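PDB 6DG4: Ulp1-like SUMO protease, which probably removes SUMO from its conjugates and processes SUMO precursors, as a thiol protease of the Ulp1 (peptidase C48) family, through the C-terminal catalytic domain described here. Local coordinates for residues 43-46 and 47-50; 239-242 and 243-247; 196-199 and 200-203. All blocks are in the same frame, centred on the assembly; numbering follows the deposited sequence.

How the contacts relate
Along the chain contact 1 comes first, then contact 3, then contact 2. Contacts 1 and 2 are neighbours, with centres about 16 Å apart: Phe49 and Leu44 pack on Leu240 and Leu239 near the end of helix 228-241, so strand 43-44 and the short helix 46-50 rest on the last turn of helix 228-241. Contact 3 touches neither; its centre lies about 20 Å from that of contact 1 and 25 Å from that of contact 2. It begins helix 202-215, the helix that precedes 228-241 in the chain. Contact 3 thus belongs to the probable active-site region, while contacts 1 and 2 join an early strand and helix to the C-terminal end of helix 228-241, away from it.

Contact 1 (43-46 and 47-50); sequences PLVR and RDFE
Helix 46-50 begins at a turn in which Val45, the N-cap residue, is held by Asp48. The backbone N of Val45 donates to Asp48 OD2 over 2.9 Å, nearly straight at 172° and on the anti lone pair of that oxygen. This is one half of a capping box; valine has no side-chain oxygen for the reciprocal bond, and Asp48 N makes a weak bond to Val45 O instead. A water also donates to Asp48 OD2 (2.7 Å) and to Pro43 O (2.8 Å), while OD1 accepts from Asn61 and Asn63. Across the first turn of the helix, Arg46 and Glu50 form an i to i+4 salt bridge. Arg46 is extended with CG anti to its own N (chi1 171°), which lays the guanidinium side-on to the carboxylate: NE reaches Glu50 OE1 at 2.8 Å and NH2 reaches Glu50 OE2 at 2.9 Å, with the two planes 52° apart. With an alanine here Glu50 would probably lose both of these bonds and its carboxylate would be freer to swing. On the inner side Leu44 CB lies 3.8 Å from Phe49 CE2, and Val45 O sits at the ring edge, 3.4 Å from Phe49 CD2.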
# COMPACT_ATOMS: atom_id res chain seq x y z
N PRO A 43 8.78 -15.69 0.98
CA PRO A 43 9.75 -15.65 2.08
C PRO A 43 10.60 -14.40 2.02
O PRO A 43 10.94 -13.91 0.94
CB PRO A 43 10.61 -16.90 1.85
CG PRO A 43 9.86 -17.74 0.91
CD PRO A 43 9.00 -16.84 0.09
N LEU A 44 10.94 -13.87 3.19
CA LEU A 44 11.88 -12.77 3.33
C LEU A 44 13.12 -13.25 4.07
O LEU A 44 13.02 -13.98 5.06
CB LEU A 44 11.27 -11.60 4.10
CG LEU A 44 9.96 -11.04 3.54
CD1 LEU A 44 9.48 -9.89 4.42
CD2 LEU A 44 10.13 -10.55 2.10
N VAL A 45 14.28 -12.83 3.59
CA VAL A 45 15.56 -13.24 4.14
C VAL A 45 16.39 -11.99 4.41
O VAL A 45 15.96 -10.87 4.15
CB VAL A 45 16.31 -14.22 3.21
CG1 VAL A 45 15.55 -15.51 3.06
CG2 VAL A 45 16.55 -13.58 1.84
N ARG A 46 17.59 -12.21 4.95
CA ARG A 46 18.46 -11.10 5.32
C ARG A 46 18.54 -10.05 4.21
O ARG A 46 18.45 -8.85 4.48
CB ARG A 46 19.85 -11.64 5.65
CG ARG A 46 20.91 -10.56 5.84
CD ARG A 46 22.24 -11.18 6.21
NE ARG A 46 23.28 -10.16 6.31
CZ ARG A 46 24.31 -10.22 7.14
NH1 ARG A 46 24.46 -11.25 7.97
NH2 ARG A 46 25.20 -9.23 7.15
N ARG A 47 18.73 -10.49 2.97
CA ARG A 47 18.93 -9.53 1.88
C ARG A 47 17.77 -8.54 1.78
O ARG A 47 17.99 -7.35 1.51
CB ARG A 47 19.09 -10.28 0.57
CG ARG A 47 19.33 -9.39 -0.60
CD ARG A 47 19.57 -10.25 -1.82
NE ARG A 47 19.86 -9.45 -2.99
CZ ARG A 47 18.93 -8.89 -3.75
NH1 ARG A 47 17.65 -9.03 -3.44
NH2 ARG A 47 19.28 -8.18 -4.82
N ASP A 48 16.54 -9.01 1.96
CA ASP A 48 15.40 -8.10 1.85
C ASP A 48 15.50 -6.96 2.85
O ASP A 48 15.17 -5.81 2.54
CB ASP A 48 14.10 -8.89 2.05
CG ASP A 48 13.89 -9.93 0.98
OD1 ASP A 48 13.60 -9.57 -0.18
OD2 ASP A 48 14.03 -11.13 1.29
N PHE A 49 15.96 -7.26 4.07
CA PHE A 49 16.06 -6.26 5.12
C PHE A 49 17.34 -5.44 4.97
O PHE A 49 17.30 -4.20 4.99
CB PHE A 49 16.01 -6.95 6.48
CG PHE A 49 14.68 -7.59 6.78
CD1 PHE A 49 13.68 -6.86 7.40
CD2 PHE A 49 14.42 -8.89 6.41
CE1 PHE A 49 12.45 -7.42 7.66
CE2 PHE A 49 13.18 -9.46 6.65
CZ PHE A 49 12.20 -8.72 7.28
N GLU A 50 18.48 -6.12 4.81
CA GLU A 50 19.77 -5.44 4.86
C GLU A 50 19.99 -4.57 3.63
O GLU A 50 20.59 -3.49 3.73
CB GLU A 50 20.88 -6.48 4.97
CG GLU A 50 22.26 -5.89 5.04
CD GLU A 50 23.32 -6.94 5.22
OE1 GLU A 50 23.21 -8.01 4.57
OE2 GLU A 50 24.25 -6.70 6.02
O HOH W 1 13.35 -13.21 -0.24

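Contact 2 (239-242 and 243-247)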
# COMPACT_ATOMS: atom_id res chain seq x y z
N LEU A 239 6.93 -6.49 9.32
CA LEU A 239 7.12 -7.71 8.54
C LEU A 239 7.60 -8.86 9.42
O LEU A 239 7.08 -9.98 9.32
CB LEU A 239 8.10 -7.46 7.39
CG LEU A 239 7.62 -6.47 6.32
CD1 LEU A 239 8.74 -6.11 5.36
CD2 LEU A 239 6.42 -7.01 5.54
N LEU A 240 8.55 -8.60 10.32
CA LEU A 240 9.03 -9.65 11.22
C LEU A 240 7.94 -10.10 12.18
O LEU A 240 7.90 -11.28 12.56
CB LEU A 240 10.23 -9.14 12.02
CG LEU A 240 11.48 -8.83 11.20
CD1 LEU A 240 12.53 -8.15 12.05
CD2 LEU A 240 12.03 -10.10 10.57
N ASN A 241 7.05 -9.18 12.56
CA ASN A 241 5.95 -9.47 13.48
C ASN A 241 4.84 -10.27 12.82
O ASN A 241 3.99 -10.82 13.53
CB ASN A 241 5.38 -8.12 13.95
CG ASN A 241 4.34 -8.27 15.04
OD1 ASN A 241 4.62 -8.75 16.14
ND2 ASN A 241 3.14 -7.80 14.76
N GLY A 242 4.81 -10.33 11.50
CA GLY A 242 3.70 -10.96 10.81
C GLY A 242 2.50 -10.07 10.61
O GLY A 242 1.39 -10.59 10.47
N GLY A 243 2.67 -8.75 10.62
CA GLY A 243 1.60 -7.85 10.22
C GLY A 243 1.29 -6.78 11.26
O GLY A 243 1.98 -6.64 12.28
N PHE A 244 0.24 -6.01 10.96
CA PHE A 244 -0.21 -4.92 11.82
C PHE A 244 -1.16 -5.50 12.86
O PHE A 244 -2.38 -5.37 12.80
CB PHE A 244 -0.91 -3.84 10.99
CG PHE A 244 0.01 -3.11 10.06
CD1 PHE A 244 0.85 -2.12 10.53
CD2 PHE A 244 0.03 -3.40 8.71
CE1 PHE A 244 1.69 -1.44 9.68
CE2 PHE A 244 0.87 -2.73 7.85
CZ PHE A 244 1.70 -1.74 8.34
N LYS A 245 -0.55 -6.15 13.85
CA LYS A 245 -1.27 -6.82 14.92
C LYS A 245 -0.38 -6.83 16.14
O LYS A 245 0.83 -6.59 16.06
CB LYS A 245 -1.66 -8.24 14.51
CG LYS A 245 -0.46 -9.12 14.21
CD LYS A 245 -0.86 -10.53 13.77
CE LYS A 245 0.39 -11.39 13.59
NZ LYS A 245 0.08 -12.82 13.29
N GLY A 246 -0.97 -7.10 17.30
CA GLY A 246 -0.17 -7.13 18.51
C GLY A 246 0.42 -5.76 18.76
O GLY A 246 -0.30 -4.75 18.79
N ASP A 247 1.75 -5.70 18.90
CA ASP A 247 2.39 -4.42 19.16
C ASP A 247 2.12 -3.43 18.04
O ASP A 247 2.16 -2.21 18.28
CB ASP A 247 3.90 -4.59 19.30
CG ASP A 247 4.31 -5.23 20.59
OD1 ASP A 247 3.48 -5.80 21.32
OD2 ASP A 247 5.52 -5.15 20.88
O HOH W 2 3.35 -8.11 18.48
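Hydrogen bonds from the side chain of Asn241 tie the end of helix 228-241 to the loop that follows. Its ND2 donates twice: to Gly243 O at 3.0 Å, with that oxygen in the amide plane, and to Lys245 O at 2.9 Å along a more bent path (137°), reaching the second carbonyl from above its plane. The amide is turned toward the loop by a first torsion that sets CG trans to N (chi1 -173°). Its other end is held through a water, which donates to Asn241 OD1 (2.7 Å) and accepts from Asp247 N (2.9 Å), so both ends of the group are fixed. Among backbone bonds, Gly242 N meets Leu239 O at 3.2 Å as part of a Schellman motif; the positive phi of Gly242, and that of Gly243 after it, would jam a CB against the preceding carbonyl. Gly243 O also takes a weak bond from Lys245 N across the inverse gamma turn centred on Phe244. Van der Waals contact is modest: the Lys245 chain, extended beyond CG, runs back alongside the helix end and puts CE 3.4 Å from Gly242 O. Around this cap, Asn241 touches Trp19 of helix 17-27, while Leu239 and Phe244 both rest on Tyr71 of helix 62-80.

Contact 3 (196-199 and 200-203)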
# COMPACT_ATOMS: atom_id res chain seq x y z
N GLN A 196 8.31 14.20 -1.91
CA GLN A 196 9.56 13.47 -2.07
C GLN A 196 10.62 14.36 -2.70
O GLN A 196 10.39 15.02 -3.71
CB GLN A 196 9.32 12.27 -2.98
CG GLN A 196 10.58 11.55 -3.40
CD GLN A 196 10.31 10.43 -4.37
OE1 GLN A 196 9.33 9.69 -4.22
NE2 GLN A 196 11.13 10.32 -5.40
N THR A 197 11.79 14.39 -2.05
CA THR A 197 13.04 14.88 -2.62
C THR A 197 13.93 13.74 -3.08
O THR A 197 14.52 13.81 -4.16
CB THR A 197 13.80 15.69 -1.57
OG1 THR A 197 13.02 16.81 -1.15
CG2 THR A 197 15.14 16.18 -2.12
N ASN A 198 13.99 12.68 -2.28
CA ASN A 198 14.91 11.57 -2.47
C ASN A 198 14.27 10.46 -3.30
O ASN A 198 13.27 9.88 -2.88
CB ASN A 198 15.27 10.96 -1.10
CG ASN A 198 15.80 11.98 -0.10
OD1 ASN A 198 16.57 12.88 -0.44
ND2 ASN A 198 15.42 11.81 1.17
N GLY A 199 14.88 10.11 -4.44
CA GLY A 199 14.34 9.04 -5.27
C GLY A 199 14.17 7.73 -4.53
O GLY A 199 13.18 7.01 -4.73
N TRP A 200 15.12 7.40 -3.64
CA TRP A 200 15.10 6.10 -2.97
C TRP A 200 13.92 5.96 -2.02
O TRP A 200 13.61 4.84 -1.60
CB TRP A 200 16.39 5.86 -2.18
CG TRP A 200 16.70 6.96 -1.19
CD1 TRP A 200 15.97 7.29 -0.08
CD2 TRP A 200 17.80 7.88 -1.22
NE1 TRP A 200 16.55 8.35 0.58
CE2 TRP A 200 17.67 8.73 -0.10
CE3 TRP A 200 18.89 8.05 -2.08
CZ2 TRP A 200 18.58 9.74 0.17
CZ3 TRP A 200 19.80 9.06 -1.79
CH2 TRP A 200 19.64 9.89 -0.68
N ASP A 201 13.26 7.06 -1.67
CA ASP A 201 12.20 6.99 -0.68
C ASP A 201 10.85 6.64 -1.27
O ASP A 201 9.90 6.42 -0.51
CB ASP A 201 12.12 8.31 0.11
CG ASP A 201 13.07 8.35 1.29
OD1 ASP A 201 13.38 7.28 1.86
OD2 ASP A 201 13.51 9.45 1.66
N CYS A 202 10.73 6.54 -2.60
CA CYS A 202 9.42 6.35 -3.22
C CYS A 202 8.66 5.14 -2.67
O CYS A 202 7.45 5.21 -2.47
CB CYS A 202 9.56 6.23 -4.75
SG CYS A 202 10.56 4.82 -5.34
N GLY A 203 9.35 4.01 -2.46
CA GLY A 203 8.66 2.85 -1.93
C GLY A 203 8.16 3.07 -0.51
O GLY A 203 7.11 2.53 -0.13
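Two successive i to i+3 backbone bonds, Asp201 N to Asn198 O (3.1 Å) and Cys202 N to Gly199 O (3.3 Å), wind the chain through a 3-10 turn into helix 202-215. Asn198 carries most of the side-chain contact. Its CB lies over one face of the Trp200 indole, toward the rim, and makes a CH-pi contact 3.6 Å from the centroid of the five-membered ring. From CB the carboxamide runs outward past the NE1/CZ2 rim of the indole, its plane 26° from that of the ring, with Asn198 CG 3.6 Å from Trp200 CZ2. From there Asn198 ND2 donates to Asp201 OD2 over 3.1 Å; the bond is nearly straight (173°) and the oxygen lies in the amide plane, though ND2 meets the anti side of the carboxylate from 30° out of its plane. The bond to Asp201, beside it and pointing the same way, fixes the rotation of the Asn198 amide at the rim of the ring. The other oxygen, Asp201 OD1, forms a salt bridge to Arg232, so the carboxylate is gripped at both ends. Gln196, extended beyond CG, brings OE1 to 3.5 Å from Cys202 CB, and that oxygen also has a hydrogen bond with Ser155 OG. Cys202 packs on His137 and Trp138 of strand 137-144. A glutamine six residues before a cysteine at the start of a helix, beside a histidine on the sheet, is the layout of Ulp1-family active sites; Cys202 and His137 are probably the nucleophile and its base, and Gln196 the oxyanion-hole glutamine.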